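Local structure of tetraacyldisaccharide 4'-kinase (4ITL) at residues A[207-212]-A[295-300]; A[233-238]-A[276-281]. The protein probably transfers the gamma-phosphate of ATP to the 4'-position of a tetraacyldisaccharide 1-phosphate, forming lipid IVA, the last step of lipid IVA biosynthesis. All coordinates share one frame; numbering follows the deposited sequence.

In the fold
Contact 1 and contact 2 both meet the bound ATP analogue, contact 1 at the adenine and contact 2 at the ribose and base and, through a water, at the phosphates. Their centres lie about 14 Å apart. In sequence, contact 2 is nested inside the loop that contact 1 closes, and in space strands 275-277 and 291-300 run parallel as neighbours. Two packing points join them directly: Leu-211 CD1 lies 3.7 Å from Leu-276 CD1, and Asn-295 OD1 lies 3.8 Å from Pro-279 CG. The predicted ATP site is close to both, with the Phe-296 side chain about 6 Å from that of Thr-52 and Gly-236 about 4 Å from Gly-47.

Contact 1 of 2, residues A[207-212]-A[295-300]. With ACP (phosphomethylphosphonic acid adenylate ester), chain B.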
ATOM      1  N   GLU A 207     -12.798   6.068  -4.320  1.00 34.72           N
ATOM      2  CA  GLU A 207     -14.242   6.130  -4.648  1.00 37.95           C
ATOM      3  C   GLU A 207     -14.855   4.762  -4.326  1.00 41.63           C
ATOM      4  O   GLU A 207     -14.648   3.774  -5.040  1.00 36.90           O
ATOM      5  CB  GLU A 207     -14.425   6.475  -6.119  1.00 39.77           C
ATOM      6  CG  GLU A 207     -15.853   6.621  -6.636  1.00 48.88           C
ATOM      7  CD  GLU A 207     -15.902   6.353  -8.129  1.00 59.79           C
ATOM      8  OE1 GLU A 207     -16.257   7.252  -8.901  1.00 60.54           O
ATOM      9  OE2 GLU A 207     -15.552   5.235  -8.544  1.00 72.72           O
ATOM     10  N   PHE A 208     -15.574   4.707  -3.215  1.00 37.66           N
ATOM     11  CA  PHE A 208     -16.133   3.468  -2.712  1.00 41.06           C
ATOM     12  C   PHE A 208     -17.370   3.123  -3.487  1.00 46.40           C
ATOM     13  O   PHE A 208     -18.400   3.709  -3.283  1.00 58.51           O
ATOM     14  CB  PHE A 208     -16.445   3.634  -1.237  1.00 36.01           C
ATOM     15  CG  PHE A 208     -15.229   3.744  -0.427  1.00 41.57           C
ATOM     16  CD1 PHE A 208     -14.759   4.987  -0.044  1.00 35.04           C
ATOM     17  CD2 PHE A 208     -14.473   2.611  -0.145  1.00 42.00           C
ATOM     18  CE1 PHE A 208     -13.573   5.104   0.660  1.00 42.64           C
ATOM     19  CE2 PHE A 208     -13.286   2.716   0.560  1.00 42.34           C
ATOM     20  CZ  PHE A 208     -12.832   3.968   0.966  1.00 34.46           C
ATOM     21  N   CYS A 209     -17.248   2.159  -4.380  1.00 43.54           N
ATOM     22  CA  CYS A 209     -18.254   1.949  -5.399  1.00 54.61           C
ATOM     23  C   CYS A 209     -18.736   0.497  -5.489  1.00 49.58           C
ATOM     24  O   CYS A 209     -19.679   0.229  -6.195  1.00 49.58           O
ATOM     25  CB  CYS A 209     -17.624   2.307  -6.737  1.00 56.43           C
ATOM     26  SG  CYS A 209     -16.170   1.257  -7.070  1.00 64.92           S
ATOM     27  N   CYS A 210     -18.057  -0.430  -4.822  1.00 47.81           N
ATOM     28  CA  CYS A 210     -18.217  -1.853  -5.111  1.00 47.33           C
ATOM     29  C   CYS A 210     -18.235  -2.742  -3.886  1.00 49.03           C
ATOM     30  O   CYS A 210     -17.691  -2.413  -2.837  1.00 39.68           O
ATOM     31  CB  CYS A 210     -17.054  -2.344  -5.981  1.00 57.16           C
ATOM     32  SG  CYS A 210     -17.063  -1.687  -7.631  1.00 87.67           S
ATOM     33  N   LEU A 211     -18.837  -3.905  -4.064  1.00 43.19           N
ATOM     34  CA  LEU A 211     -18.888  -4.930  -3.052  1.00 42.31           C
ATOM     35  C   LEU A 211     -18.305  -6.210  -3.648  1.00 46.22           C
ATOM     36  O   LEU A 211     -18.625  -6.590  -4.776  1.00 48.57           O
ATOM     37  CB  LEU A 211     -20.352  -5.134  -2.622  1.00 42.91           C
ATOM     38  CG  LEU A 211     -20.571  -5.685  -1.223  1.00 45.42           C
ATOM     39  CD1 LEU A 211     -19.904  -4.807  -0.182  1.00 48.86           C
ATOM     40  CD2 LEU A 211     -22.037  -5.782  -0.938  1.00 43.93           C
ATOM     41  N   LEU A 212     -17.448  -6.877  -2.891  1.00 41.32           N
ATOM     42  CA  LEU A 212     -16.888  -8.164  -3.308  1.00 36.72           C
ATOM     43  C   LEU A 212     -17.366  -9.264  -2.397  1.00 35.55           C
ATOM     44  O   LEU A 212     -17.401  -9.084  -1.181  1.00 40.59           O
ATOM     45  CB  LEU A 212     -15.375  -8.124  -3.229  1.00 30.30           C
ATOM     46  CG  LEU A 212     -14.681  -7.203  -4.220  1.00 37.58           C
ATOM     47  CD1 LEU A 212     -13.271  -7.099  -3.816  1.00 36.90           C
ATOM     48  CD2 LEU A 212     -14.771  -7.769  -5.599  1.00 43.22           C
ATOM     49  N   ASN A 295     -14.993  -2.438  -1.681  1.00 28.88           N
ATOM     50  CA  ASN A 295     -13.909  -2.133  -2.608  1.00 32.21           C
ATOM     51  C   ASN A 295     -14.137  -0.754  -3.209  1.00 33.88           C
ATOM     52  O   ASN A 295     -15.245  -0.190  -3.162  1.00 35.40           O
ATOM     53  CB  ASN A 295     -13.857  -3.175  -3.712  1.00 35.48           C
ATOM     54  CG  ASN A 295     -12.530  -3.246  -4.390  1.00 37.00           C
ATOM     55  OD1 ASN A 295     -11.479  -2.831  -3.849  1.00 37.01           O
ATOM     56  ND2 ASN A 295     -12.542  -3.823  -5.582  1.00 41.62           N
ATOM     57  N   PHE A 296     -13.081  -0.213  -3.777  1.00 27.93           N
ATOM     58  CA  PHE A 296     -13.087   1.154  -4.262  1.00 36.91           C
ATOM     59  C   PHE A 296     -12.207   1.300  -5.489  1.00 36.63           C
ATOM     60  O   PHE A 296     -11.312   0.485  -5.718  1.00 32.20           O
ATOM     61  CB  PHE A 296     -12.562   2.101  -3.170  1.00 36.37           C
ATOM     62  CG  PHE A 296     -11.221   1.694  -2.605  1.00 31.99           C
ATOM     63  CD1 PHE A 296     -10.036   2.247  -3.098  1.00 26.70           C
ATOM     64  CD2 PHE A 296     -11.139   0.765  -1.578  1.00 28.85           C
ATOM     65  CE1 PHE A 296      -8.789   1.857  -2.577  1.00 25.37           C
ATOM     66  CE2 PHE A 296      -9.903   0.378  -1.061  1.00 33.60           C
ATOM     67  CZ  PHE A 296      -8.726   0.926  -1.566  1.00 25.45           C
ATOM     68  N   LYS A 297     -12.420   2.381  -6.235  1.00 35.33           N
ATOM     69  CA  LYS A 297     -11.477   2.813  -7.267  1.00 36.46           C
ATOM     70  C   LYS A 297     -10.625   3.949  -6.736  1.00 35.15           C
ATOM     71  O   LYS A 297     -11.026   4.675  -5.838  1.00 38.29           O
ATOM     72  CB  LYS A 297     -12.217   3.339  -8.501  1.00 46.45           C
ATOM     73  CG  LYS A 297     -13.055   2.330  -9.235  1.00 90.13           C
ATOM     74  CD  LYS A 297     -14.051   3.045 -10.093  1.00152.89           C
ATOM     75  CE  LYS A 297     -14.887   2.038 -10.813  1.00 76.79           C
ATOM     76  NZ  LYS A 297     -16.005   2.659 -11.555  1.00 76.98           N
ATOM     77  N   VAL A 298      -9.446   4.097  -7.326  1.00 31.26           N
ATOM     78  CA  VAL A 298      -8.489   5.121  -6.924  1.00 25.75           C
ATOM     79  C   VAL A 298      -8.513   6.171  -8.041  1.00 29.31           C
ATOM     80  O   VAL A 298      -8.383   5.870  -9.234  1.00 32.92           O
ATOM     81  CB  VAL A 298      -7.067   4.550  -6.722  1.00 28.55           C
ATOM     82  CG1 VAL A 298      -6.054   5.697  -6.497  1.00 27.59           C
ATOM     83  CG2 VAL A 298      -7.057   3.575  -5.540  1.00 34.19           C
ATOM     84  N   LYS A 299      -8.695   7.396  -7.660  1.00 32.18           N
ATOM     85  CA  LYS A 299      -8.680   8.452  -8.614  1.00 33.57           C
ATOM     86  C   LYS A 299      -7.711   9.559  -8.227  1.00 40.46           C
ATOM     87  O   LYS A 299      -7.636   9.920  -7.089  1.00 32.45           O
ATOM     88  CB  LYS A 299     -10.078   8.996  -8.773  1.00 44.19           C
ATOM     89  CG  LYS A 299     -11.097   7.943  -9.097  1.00 86.94           C
ATOM     90  CD  LYS A 299     -12.397   8.553  -9.469  1.00 79.06           C
ATOM     91  CE  LYS A 299     -12.367   8.941 -10.921  1.00 71.86           C
ATOM     92  NZ  LYS A 299     -13.725   8.978 -11.462  1.00116.95           N
ATOM     93  N   LEU A 300      -6.978  10.059  -9.204  1.00 37.47           N
ATOM     94  CA  LEU A 300      -5.967  11.091  -9.005  1.00 39.40           C
ATOM     95  C   LEU A 300      -6.294  12.364  -9.762  1.00 40.08           C
ATOM     96  O   LEU A 300      -6.576  12.302 -10.917  1.00 42.38           O
ATOM     97  CB  LEU A 300      -4.606  10.591  -9.508  1.00 37.96           C
ATOM     98  CG  LEU A 300      -3.633   9.874  -8.624  1.00 51.14           C
ATOM     99  CD1 LEU A 300      -3.242  10.720  -7.473  1.00 45.13           C
ATOM    100  CD2 LEU A 300      -4.136   8.527  -8.198  1.00 41.95           C
TER
HETATM  101  PG  ACP B 401       0.791  -0.347   5.004  1.00 46.13           P
HETATM  102  O1G ACP B 401       1.538  -1.653   5.186  1.00 47.30           O
HETATM  103  O2G ACP B 401       1.667   0.900   5.246  1.00 41.07           O
HETATM  104  O3G ACP B 401      -0.373  -0.323   6.044  1.00 50.40           O
HETATM  105  PB  ACP B 401      -1.169   0.807   3.002  1.00 31.33           P
HETATM  106  O1B ACP B 401      -1.508   0.644   1.535  1.00 22.58           O
HETATM  107  O2B ACP B 401      -0.570   2.207   3.145  1.00 32.79           O
HETATM  108  C3B ACP B 401       0.150  -0.419   3.277  1.00 41.65           C
HETATM  109  PA  ACP B 401      -3.871   0.984   3.744  1.00 36.86           P
HETATM  110  O1A ACP B 401      -4.329   2.367   3.330  1.00 31.24           O
HETATM  111  O2A ACP B 401      -4.417   0.524   5.049  1.00 20.45           O
HETATM  112  O3A ACP B 401      -2.300   0.857   4.090  1.00 34.81           O
HETATM  113  O5' ACP B 401      -4.306  -0.031   2.591  1.00 40.17           O
HETATM  114  C5' ACP B 401      -4.176  -1.421   2.836  1.00 25.99           C
HETATM  115  C4' ACP B 401      -5.288  -2.204   2.147  1.00 25.26           C
HETATM  116  O4' ACP B 401      -6.316  -2.324   3.132  1.00 24.12           O
HETATM  117  C3' ACP B 401      -5.943  -1.573   0.966  1.00 24.48           C
HETATM  118  O3' ACP B 401      -5.351  -1.847  -0.228  1.00 20.98           O
HETATM  119  C2' ACP B 401      -7.319  -2.150   1.038  1.00 28.52           C
HETATM  120  O2' ACP B 401      -7.464  -3.450   0.556  1.00 29.85           O
HETATM  121  C1' ACP B 401      -7.544  -2.145   2.500  1.00 25.34           C
HETATM  122  N9  ACP B 401      -8.205  -0.946   3.011  1.00 31.39           N
HETATM  123  C8  ACP B 401      -7.689   0.008   3.824  1.00 34.87           C
HETATM  124  N7  ACP B 401      -8.643   0.932   4.075  1.00 22.21           N
HETATM  125  C5  ACP B 401      -9.774   0.561   3.458  1.00 32.06           C
HETATM  126  C6  ACP B 401     -11.056   1.099   3.356  1.00 34.92           C
HETATM  127  N6  ACP B 401     -11.380   2.337   4.024  1.00 32.84           N
HETATM  128  N1  ACP B 401     -11.980   0.476   2.616  1.00 28.98           N
HETATM  129  C2  ACP B 401     -11.705  -0.673   1.951  1.00 38.64           C
HETATM  130  N3  ACP B 401     -10.481  -1.240   2.020  1.00 26.38           N
HETATM  131  C4  ACP B 401      -9.510  -0.636   2.756  1.00 30.55           C
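Strands 207-212 and 295-300 run antiparallel with a marked twist, Glu-207 pairing with Lys-297 and Cys-210 with Asn-295 while the segment axes make an angle of 137°. The first pair is bonded both ways, Glu-207 N reaching Lys-297 O at 2.7 Å and Lys-297 N returning to Glu-207 O. Further along, Asn-295 N meets Cys-210 O at 2.9 Å, and Asn-295 O takes Cys-210 N and, weakly, Cys-209 N. Two successive residues facing one is a classic beta bulge, an irregularity in the antiparallel pairing; Cys-209 SG rests 3.9 Å from Lys-297 CG.

Phe-208 and Phe-296 extend alongside each other toward the adenine of the ATP analogue. Their ring planes are inclined at 57° and the nearest atoms are Phe-208 CE2 and Phe-296 CD2, 3.6 Å apart. Each ring presents its edge to the base: Phe-208 CE2 is 3.3 Å from ACP N1, and Phe-296 CE2 is 3.5 Å from ACP N3. Phe-296 CB lies against Phe-208 CD2, and chi1 of 53°, with CG between the backbone N and carbonyl carbon, turns the Phe-296 ring toward the nucleotide. Ser-53 of helix 51-61 also touches Phe-296.

On the opposite face of the sheet from these rings, the extended chains of Glu-207 and Lys-297 run together. Glu-207 OE2 lies against Lys-297 CD (3.1 Å), nearer than to the ammonium, with which it forms only a long salt bridge, as do Glu-207 OE1 and Lys-299 NZ. One carboxylate thus lies between two ammonium groups at loose range. At the other end, Leu-212 CD1 packs 3.8 Å from Asn-295 ND2.

Contact 2 of 2, residues A[233-238]-A[276-281]; sequences SGLGDN and LTTPKD. With ACP (phosphomethylphosphonic acid adenylate ester), chain B.
Asp-281 OD1 is gripped by Gly-234 N at 2.6 Å, by a water and by the hydroxyl of Tyr-264. The Gly-234 bond is nearly straight (177°) and reaches the syn side of the carboxylate, 29° out of its plane. The water donates to OD1 and also, at 2.6 Å, to Gly-234 O, so that both polar backbone atoms of this glycine are tied to one side chain, the N directly and the O through the water. The second oxygen, Asp-281 OD2, receives Thr-278 OG1 at 2.6 Å from above the carboxylate plane, and weakly Thr-278 N; it also lies 3.2 Å from Ser-233 CB. Without the carboxylate, as with an alanine here, Gly-234 N and the Thr-278 hydroxyl would probably lose their acceptor, and the Thr-278 side chain would be freer to turn.

Thr-278, at the N-cap of helix 279-282, has its CB 3.3 Å from ACP N3. Leu-235 and Lys-280 run past one another head to tail, with Leu-235 CD2 3.7 Å from Lys-280 CD, and the ribose O4' is close to both of these carbons. Lys-280 leaves its backbone with CG anti to N (chi1 168°) and stays extended, which carries its CE past Gly-234 O and its NZ toward the phosphates. There NZ forms salt bridges with Glu-100 and Asp-260, and it shares a water with Gly-236 N, 3.0 Å from that nitrogen. The same water donates to ACP O3A and O3G, a solvent link from both segments to the phosphate chain.

The contact joins the C-terminal part of strand 229-234 and the loop after it to the junction of strand 275-277 with helix 279-282, with Phe-241 of helix 238-247 touching Ser-233 and Thr-278, and Leu-103 of helix 99-107 touching Pro-279 and Lys-280.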
ATOM      1  N   SER A 233     -11.922  -5.079  10.441  1.00 35.36           N
ATOM      2  CA  SER A 233     -10.706  -5.124   9.634  1.00 32.44           C
ATOM      3  C   SER A 233      -9.483  -5.286  10.515  1.00 31.55           C
ATOM      4  O   SER A 233      -9.522  -4.932  11.680  1.00 33.99           O
ATOM      5  CB  SER A 233     -10.588  -3.849   8.820  1.00 31.30           C
ATOM      6  OG  SER A 233     -10.519  -2.730   9.671  1.00 32.43           O
ATOM      7  N   GLY A 234      -8.391  -5.800   9.960  1.00 36.57           N
ATOM      8  CA  GLY A 234      -7.087  -5.578  10.555  1.00 42.37           C
ATOM      9  C   GLY A 234      -6.118  -4.815   9.672  1.00 37.92           C
ATOM     10  O   GLY A 234      -5.582  -5.346   8.708  1.00 30.60           O
ATOM     11  N   LEU A 235      -5.846  -3.583  10.065  1.00 26.05           N
ATOM     12  CA  LEU A 235      -5.354  -2.561   9.160  1.00 29.61           C
ATOM     13  C   LEU A 235      -4.337  -1.738   9.916  1.00 31.53           C
ATOM     14  O   LEU A 235      -4.289  -1.789  11.135  1.00 34.83           O
ATOM     15  CB  LEU A 235      -6.474  -1.655   8.677  1.00 30.44           C
ATOM     16  CG  LEU A 235      -7.526  -2.261   7.767  1.00 28.85           C
ATOM     17  CD1 LEU A 235      -8.455  -1.172   7.282  1.00 27.05           C
ATOM     18  CD2 LEU A 235      -6.904  -2.993   6.598  1.00 33.01           C
ATOM     19  N   GLY A 236      -3.510  -0.987   9.205  1.00 34.24           N
ATOM     20  CA  GLY A 236      -2.697   0.002   9.881  1.00 38.81           C
ATOM     21  C   GLY A 236      -3.544   0.940  10.722  1.00 43.79           C
ATOM     22  O   GLY A 236      -3.179   1.296  11.848  1.00 41.49           O
ATOM     23  N   ASP A 237      -4.677   1.364  10.170  1.00 36.04           N
ATOM     24  CA  ASP A 237      -5.641   2.152  10.954  1.00 34.58           C
ATOM     25  C   ASP A 237      -7.113   1.819  10.685  1.00 31.10           C
ATOM     26  O   ASP A 237      -7.709   2.317   9.706  1.00 34.18           O
ATOM     27  CB  ASP A 237      -5.438   3.625  10.676  1.00 30.71           C
ATOM     28  CG  ASP A 237      -6.399   4.487  11.467  1.00 47.23           C
ATOM     29  OD1 ASP A 237      -6.999   3.971  12.442  1.00 54.35           O
ATOM     30  OD2 ASP A 237      -6.548   5.675  11.107  1.00 48.91           O
ATOM     31  N   ASN A 238      -7.696   1.005  11.567  1.00 33.29           N
ATOM     32  CA  ASN A 238      -9.086   0.569  11.443  1.00 37.02           C
ATOM     33  C   ASN A 238     -10.071   1.729  11.553  1.00 38.13           C
ATOM     34  O   ASN A 238     -11.231   1.639  11.112  1.00 38.80           O
ATOM     35  CB  ASN A 238      -9.401  -0.474  12.516  1.00 37.65           C
ATOM     36  CG  ASN A 238      -8.622  -1.759  12.314  1.00 40.02           C
ATOM     37  OD1 ASN A 238      -8.274  -2.123  11.170  1.00 37.36           O
ATOM     38  ND2 ASN A 238      -8.330  -2.454  13.415  1.00 34.45           N
ATOM     39  N   LEU A 276     -18.886  -7.367   6.924  1.00 37.35           N
ATOM     40  CA  LEU A 276     -18.298  -6.442   5.970  1.00 38.94           C
ATOM     41  C   LEU A 276     -16.887  -6.054   6.393  1.00 35.03           C
ATOM     42  O   LEU A 276     -16.648  -5.674   7.531  1.00 32.73           O
ATOM     43  CB  LEU A 276     -19.159  -5.189   5.834  1.00 36.17           C
ATOM     44  CG  LEU A 276     -18.735  -4.183   4.768  1.00 40.48           C
ATOM     45  CD1 LEU A 276     -19.002  -4.714   3.375  1.00 35.93           C
ATOM     46  CD2 LEU A 276     -19.436  -2.857   4.976  1.00 43.20           C
ATOM     47  N   THR A 277     -15.964  -6.145   5.447  1.00 31.03           N
ATOM     48  CA  THR A 277     -14.534  -6.105   5.727  1.00 28.42           C
ATOM     49  C   THR A 277     -13.823  -5.543   4.508  1.00 26.77           C
ATOM     50  O   THR A 277     -14.471  -5.051   3.593  1.00 29.51           O
ATOM     51  CB  THR A 277     -13.973  -7.481   6.113  1.00 34.36           C
ATOM     52  OG1 THR A 277     -12.663  -7.323   6.660  1.00 32.05           O
ATOM     53  CG2 THR A 277     -13.920  -8.399   4.925  1.00 35.29           C
ATOM     54  N   THR A 278     -12.497  -5.556   4.506  1.00 26.53           N
ATOM     55  CA  THR A 278     -11.775  -4.954   3.403  1.00 25.38           C
ATOM     56  C   THR A 278     -11.140  -6.046   2.554  1.00 26.87           C
ATOM     57  O   THR A 278     -11.030  -7.192   2.975  1.00 25.12           O
ATOM     58  CB  THR A 278     -10.650  -3.980   3.867  1.00 31.42           C
ATOM     59  OG1 THR A 278      -9.492  -4.695   4.290  1.00 26.81           O
ATOM     60  CG2 THR A 278     -11.111  -3.098   5.016  1.00 35.92           C
ATOM     61  N   PRO A 279     -10.674  -5.689   1.357  1.00 29.15           N
ATOM     62  CA  PRO A 279     -10.043  -6.743   0.557  1.00 28.76           C
ATOM     63  C   PRO A 279      -8.787  -7.366   1.191  1.00 27.57           C
ATOM     64  O   PRO A 279      -8.509  -8.559   0.986  1.00 26.66           O
ATOM     65  CB  PRO A 279      -9.708  -6.015  -0.741  1.00 28.66           C
ATOM     66  CG  PRO A 279     -10.763  -4.988  -0.859  1.00 26.39           C
ATOM     67  CD  PRO A 279     -10.953  -4.487   0.557  1.00 25.32           C
ATOM     68  N   LYS A 280      -8.017  -6.550   1.904  1.00 25.91           N
ATOM     69  CA  LYS A 280      -6.827  -6.981   2.623  1.00 26.64           C
ATOM     70  C   LYS A 280      -7.184  -8.048   3.615  1.00 31.75           C
ATOM     71  O   LYS A 280      -6.463  -9.031   3.770  1.00 27.33           O
ATOM     72  CB  LYS A 280      -6.141  -5.763   3.304  1.00 23.54           C
ATOM     73  CG  LYS A 280      -5.086  -6.090   4.296  1.00 30.73           C
ATOM     74  CD  LYS A 280      -4.303  -4.862   4.706  1.00 34.33           C
ATOM     75  CE  LYS A 280      -3.532  -5.153   5.982  1.00 35.19           C
ATOM     76  NZ  LYS A 280      -2.503  -4.097   6.232  1.00 32.22           N
ATOM     77  N   ASP A 281      -8.323  -7.880   4.275  1.00 30.82           N
ATOM     78  CA  ASP A 281      -8.825  -8.915   5.171  1.00 30.71           C
ATOM     79  C   ASP A 281      -9.419 -10.109   4.415  1.00 31.57           C
ATOM     80  O   ASP A 281      -9.214 -11.249   4.795  1.00 29.64           O
ATOM     81  CB  ASP A 281      -9.887  -8.331   6.133  1.00 31.74           C
ATOM     82  CG  ASP A 281      -9.371  -7.087   6.874  1.00 37.26           C
ATOM     83  OD1 ASP A 281      -8.534  -7.277   7.781  1.00 33.25           O
ATOM     84  OD2 ASP A 281      -9.769  -5.941   6.544  1.00 37.56           O
TER
HETATM   85  PG  ACP B 401       0.791  -0.347   5.004  1.00 46.13           P
HETATM   86  O1G ACP B 401       1.538  -1.653   5.186  1.00 47.30           O
HETATM   87  O2G ACP B 401       1.667   0.900   5.246  1.00 41.07           O
HETATM   88  O3G ACP B 401      -0.373  -0.323   6.044  1.00 50.40           O
HETATM   89  PB  ACP B 401      -1.169   0.807   3.002  1.00 31.33           P
HETATM   90  O1B ACP B 401      -1.508   0.644   1.535  1.00 22.58           O
HETATM   91  O2B ACP B 401      -0.570   2.207   3.145  1.00 32.79           O
HETATM   92  C3B ACP B 401       0.150  -0.419   3.277  1.00 41.65           C
HETATM   93  PA  ACP B 401      -3.871   0.984   3.744  1.00 36.86           P
HETATM   94  O1A ACP B 401      -4.329   2.367   3.330  1.00 31.24           O
HETATM   95  O2A ACP B 401      -4.417   0.524   5.049  1.00 20.45           O
HETATM   96  O3A ACP B 401      -2.300   0.857   4.090  1.00 34.81           O
HETATM   97  O5' ACP B 401      -4.306  -0.031   2.591  1.00 40.17           O
HETATM   98  C5' ACP B 401      -4.176  -1.421   2.836  1.00 25.99           C
HETATM   99  C4' ACP B 401      -5.288  -2.204   2.147  1.00 25.26           C
HETATM  100  O4' ACP B 401      -6.316  -2.324   3.132  1.00 24.12           O
HETATM  101  C3' ACP B 401      -5.943  -1.573   0.966  1.00 24.48           C
HETATM  102  O3' ACP B 401      -5.351  -1.847  -0.228  1.00 20.98           O
HETATM  103  C2' ACP B 401      -7.319  -2.150   1.038  1.00 28.52           C
HETATM  104  O2' ACP B 401      -7.464  -3.450   0.556  1.00 29.85           O
HETATM  105  C1' ACP B 401      -7.544  -2.145   2.500  1.00 25.34           C
HETATM  106  N9  ACP B 401      -8.205  -0.946   3.011  1.00 31.39           N
HETATM  107  C8  ACP B 401      -7.689   0.008   3.824  1.00 34.87           C
HETATM  108  N7  ACP B 401      -8.643   0.932   4.075  1.00 22.21           N
HETATM  109  C5  ACP B 401      -9.774   0.561   3.458  1.00 32.06           C
HETATM  110  C6  ACP B 401     -11.056   1.099   3.356  1.00 34.92           C
HETATM  111  N6  ACP B 401     -11.380   2.337   4.024  1.00 32.84           N
HETATM  112  N1  ACP B 401     -11.980   0.476   2.616  1.00 28.98           N
HETATM  113  C2  ACP B 401     -11.705  -0.673   1.951  1.00 38.64           C
HETATM  114  N3  ACP B 401     -10.481  -1.240   2.020  1.00 26.38           N
HETATM  115  C4  ACP B 401      -9.510  -0.636   2.756  1.00 30.55           C
HETATM  116  O   HOH W   1      -5.828  -7.793   7.909  1.00 34.20           O
HETATM  117  O   HOH W   2      -3.262  -1.032   6.179  1.00 28.86           O